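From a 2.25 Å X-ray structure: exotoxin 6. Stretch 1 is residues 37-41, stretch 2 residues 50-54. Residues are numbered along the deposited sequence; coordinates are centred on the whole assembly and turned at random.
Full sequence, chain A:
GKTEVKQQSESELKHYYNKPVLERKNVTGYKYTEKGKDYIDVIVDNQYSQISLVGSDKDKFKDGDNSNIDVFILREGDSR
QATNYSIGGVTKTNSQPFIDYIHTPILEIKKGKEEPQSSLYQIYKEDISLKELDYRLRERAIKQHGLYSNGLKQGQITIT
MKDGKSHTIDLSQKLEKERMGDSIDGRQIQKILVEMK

Stretch 1, residues 37-41: KDYID
Stretch 2 50-54: QISLV

Strand 37-41 pairs antiparallel with strand 50-52 of the same exotoxin 6 chain, and residues 53-54 follow on. Residues 37-41 are extended throughout, with phi from -89° to -141° and psi from 126° to 159°; the partner is extended at Gln50 (-110/120), Ile51 (-114/125) and Ser52 (-73/129). Leu53 departs to -105/83, and Val54 (-112/129) is again extended though outside the paired strand. The strand axes approach to 4.6 Å, with 144° between their N-to-C directions. In register, Tyr39 faces Ser52, Ile40 faces Ile51 and Asp41 faces Gln50. The Ile40-Ile51 pair is hydrogen-bonded, Ile40 CA to Ile51 CA being 5.2 Å; the flanking pairs are non-hydrogen-bonded and closer, Asp41 CA to Gln50 CA being 4.7 Å.

Backbone hydrogen bonds fix this register. Ile40 N donates to Ile51 O at 2.9 Å (151° at the hydrogen), and Ile51 N returns the bond to Ile40 O at 2.9 Å (158°), closing the ring typical of an antiparallel pair. Two residues along, Leu53 N donates to Asp38 O at 3.0 Å and 164°. Ile51 O also receives a CA-H...O contact from Tyr39 CA, at 3.2 Å. A water donates to Asp38 O at 2.9 Å and makes a weak hydrogen bond with Ser52 OG at 3.4 Å, linking the two strands a second way.

Apolar contacts gather on the face bearing Ile40 and Ile51. Ile40 (chi1 t, chi2 144°, between wells) sets its CG2 3.8 Å from CB of Ile51 (m, t) and likewise 3.8 Å from CD2 of Leu53 (m, t). The CA-to-CB bond of Leu53 points toward the first stretch, and all three residues are buried, so the branched side chains pack out of solvent. Asp38 (m, chi2 9°) lies beside Leu53, CB to CB 4.1 Å, while both its carboxylate oxygens are hydrogen-bonded elsewhere in the structure.

The other face carries Tyr39, Asp41, Gln50 and Ser52. The Tyr39 ring (m, chi2 -83°) has Gln50 NE2 over one face, and its CD1 lies 3.8 Å from Gln50 CD; the flat amide of Gln50 (t, t, chi3 62°) thus covers part of the aromatic surface. Tyr39 CE1 comes within 3.3 Å of OG of Ser52 (m), a close van der Waals approach oblique to the ring. Asp41 (m, chi2 -11°) brings OD1 to 3.5 Å from Gln50 CG, contacting the aliphatic part of that side chain. Lys37 (m, t, t, p) leads away into solvent, and Val54 (p) makes no contact across the pair.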

ATOM      1  N   LYS A  37      -2.578 -18.309  12.517  1.00 41.57           N
ATOM      2  CA  LYS A  37      -2.399 -17.091  11.714  1.00 40.55           C
ATOM      3  C   LYS A  37      -1.831 -17.397  10.316  1.00 40.28           C
ATOM      4  O   LYS A  37      -0.909 -18.200  10.195  1.00 39.26           O
ATOM      5  CB  LYS A  37      -1.489 -16.086  12.454  1.00 43.63           C
ATOM      6  CG  LYS A  37      -2.164 -15.391  13.630  1.00 53.89           C
ATOM      7  CD  LYS A  37      -1.132 -14.842  14.618  1.00 72.35           C
ATOM      8  CE  LYS A  37      -1.745 -14.281  15.887  1.00 89.97           C
ATOM      9  NZ  LYS A  37      -2.284 -15.341  16.787  1.00 99.66           N
ATOM     10  N   ASP A  38      -2.371 -16.732   9.272  1.00 34.06           N
ATOM     11  CA  ASP A  38      -1.934 -16.929   7.878  1.00 31.88           C
ATOM     12  C   ASP A  38      -0.772 -16.019   7.454  1.00 31.33           C
ATOM     13  O   ASP A  38      -0.757 -14.829   7.772  1.00 29.88           O
ATOM     14  CB  ASP A  38      -3.099 -16.760   6.908  1.00 33.01           C
ATOM     15  CG  ASP A  38      -4.106 -17.897   6.937  1.00 39.16           C
ATOM     16  OD1 ASP A  38      -4.008 -18.762   7.846  1.00 41.14           O
ATOM     17  OD2 ASP A  38      -5.001 -17.917   6.067  1.00 42.49           O
ATOM     18  N   TYR A  39       0.201 -16.626   6.730  1.00 25.92           N
ATOM     19  CA  TYR A  39       1.449 -16.036   6.210  1.00 23.50           C
ATOM     20  C   TYR A  39       1.775 -16.562   4.830  1.00 23.31           C
ATOM     21  O   TYR A  39       1.339 -17.643   4.477  1.00 23.12           O
ATOM     22  CB  TYR A  39       2.658 -16.366   7.128  1.00 24.75           C
ATOM     23  CG  TYR A  39       2.479 -15.975   8.569  1.00 28.52           C
ATOM     24  CD1 TYR A  39       2.717 -14.675   8.993  1.00 30.83           C
ATOM     25  CD2 TYR A  39       2.089 -16.911   9.521  1.00 31.83           C
ATOM     26  CE1 TYR A  39       2.531 -14.300  10.323  1.00 33.86           C
ATOM     27  CE2 TYR A  39       1.932 -16.556  10.863  1.00 33.92           C
ATOM     28  CZ  TYR A  39       2.152 -15.247  11.259  1.00 43.41           C
ATOM     29  OH  TYR A  39       1.983 -14.879  12.571  1.00 50.98           O
ATOM     30  N   ILE A  40       2.598 -15.835   4.086  1.00 18.50           N
ATOM     31  CA  ILE A  40       3.131 -16.231   2.793  1.00 18.37           C
ATOM     32  C   ILE A  40       4.623 -15.869   2.813  1.00 20.56           C
ATOM     33  O   ILE A  40       4.972 -14.740   3.164  1.00 17.22           O
ATOM     34  CB  ILE A  40       2.346 -15.658   1.559  1.00 20.92           C
ATOM     35  CG1 ILE A  40       2.862 -16.218   0.231  1.00 21.25           C
ATOM     36  CG2 ILE A  40       2.276 -14.126   1.510  1.00 21.42           C
ATOM     37  CD1 ILE A  40       1.719 -16.469  -0.852  1.00 26.51           C
ATOM     38  N   ASP A  41       5.491 -16.861   2.521  1.00 18.09           N
ATOM     39  CA  ASP A  41       6.950 -16.695   2.461  1.00 17.63           C
ATOM     40  C   ASP A  41       7.374 -16.467   1.023  1.00 23.00           C
ATOM     41  O   ASP A  41       6.893 -17.168   0.145  1.00 22.12           O
ATOM     42  CB  ASP A  41       7.685 -17.932   3.017  1.00 18.95           C
ATOM     43  CG  ASP A  41       7.697 -18.084   4.516  1.00 26.40           C
ATOM     44  OD1 ASP A  41       7.306 -17.123   5.221  1.00 25.67           O
ATOM     45  OD2 ASP A  41       8.031 -19.188   4.991  1.00 34.10           O
ATOM     46  N   GLN A  50       8.616 -12.818   5.247  1.00 18.90           N
ATOM     47  CA  GLN A  50       7.449 -13.488   5.801  1.00 18.90           C
ATOM     48  C   GLN A  50       6.388 -12.426   5.814  1.00 22.01           C
ATOM     49  O   GLN A  50       6.600 -11.376   6.414  1.00 21.87           O
ATOM     50  CB  GLN A  50       7.713 -14.080   7.204  1.00 19.97           C
ATOM     51  CG  GLN A  50       6.525 -14.864   7.733  1.00 22.42           C
ATOM     52  CD  GLN A  50       6.502 -14.978   9.245  1.00 41.78           C
ATOM     53  OE1 GLN A  50       6.414 -13.978   9.966  1.00 35.39           O
ATOM     54  NE2 GLN A  50       6.461 -16.209   9.761  1.00 23.76           N
ATOM     55  N   ILE A  51       5.291 -12.652   5.103  1.00 16.53           N
ATOM     56  CA  ILE A  51       4.242 -11.656   4.991  1.00 16.01           C
ATOM     57  C   ILE A  51       2.964 -12.135   5.669  1.00 22.58           C
ATOM     58  O   ILE A  51       2.421 -13.177   5.295  1.00 21.38           O
ATOM     59  CB  ILE A  51       3.956 -11.301   3.496  1.00 18.55           C
ATOM     60  CG1 ILE A  51       5.246 -11.018   2.681  1.00 17.84           C
ATOM     61  CG2 ILE A  51       2.940 -10.153   3.387  1.00 18.79           C
ATOM     62  CD1 ILE A  51       5.068 -11.028   1.113  1.00 15.01           C
ATOM     63  N   SER A  52       2.439 -11.331   6.604  1.00 21.77           N
ATOM     64  CA  SER A  52       1.150 -11.612   7.243  1.00 22.69           C
ATOM     65  C   SER A  52       0.002 -11.347   6.282  1.00 27.20           C
ATOM     66  O   SER A  52      -0.069 -10.276   5.672  1.00 25.30           O
ATOM     67  CB  SER A  52       0.963 -10.752   8.485  1.00 26.29           C
ATOM     68  OG  SER A  52       1.795 -11.228   9.522  1.00 45.18           O
ATOM     69  N   LEU A  53      -0.886 -12.329   6.161  1.00 26.79           N
ATOM     70  CA  LEU A  53      -2.139 -12.276   5.412  1.00 28.20           C
ATOM     71  C   LEU A  53      -3.226 -12.167   6.465  1.00 39.34           C
ATOM     72  O   LEU A  53      -3.782 -13.168   6.941  1.00 39.71           O
ATOM     73  CB  LEU A  53      -2.329 -13.499   4.496  1.00 27.91           C
ATOM     74  CG  LEU A  53      -1.242 -13.808   3.477  1.00 30.08           C
ATOM     75  CD1 LEU A  53      -1.495 -15.155   2.848  1.00 28.07           C
ATOM     76  CD2 LEU A  53      -1.179 -12.730   2.383  1.00 32.24           C
ATOM     77  N   VAL A  54      -3.441 -10.942   6.907  1.00 42.27           N
ATOM     78  CA  VAL A  54      -4.412 -10.645   7.948  1.00 45.60           C
ATOM     79  C   VAL A  54      -5.541  -9.839   7.281  1.00 55.16           C
ATOM     80  O   VAL A  54      -5.273  -8.932   6.503  1.00 55.76           O
ATOM     81  CB  VAL A  54      -3.718  -9.962   9.162  1.00 49.57           C
ATOM     82  CG1 VAL A  54      -3.433  -8.475   8.935  1.00 48.62           C
ATOM     83  CG2 VAL A  54      -4.485 -10.206  10.455  1.00 50.65           C
TER
HETATM   84  O   HOH W   1      -1.009 -13.060  10.075  1.00 29.22           O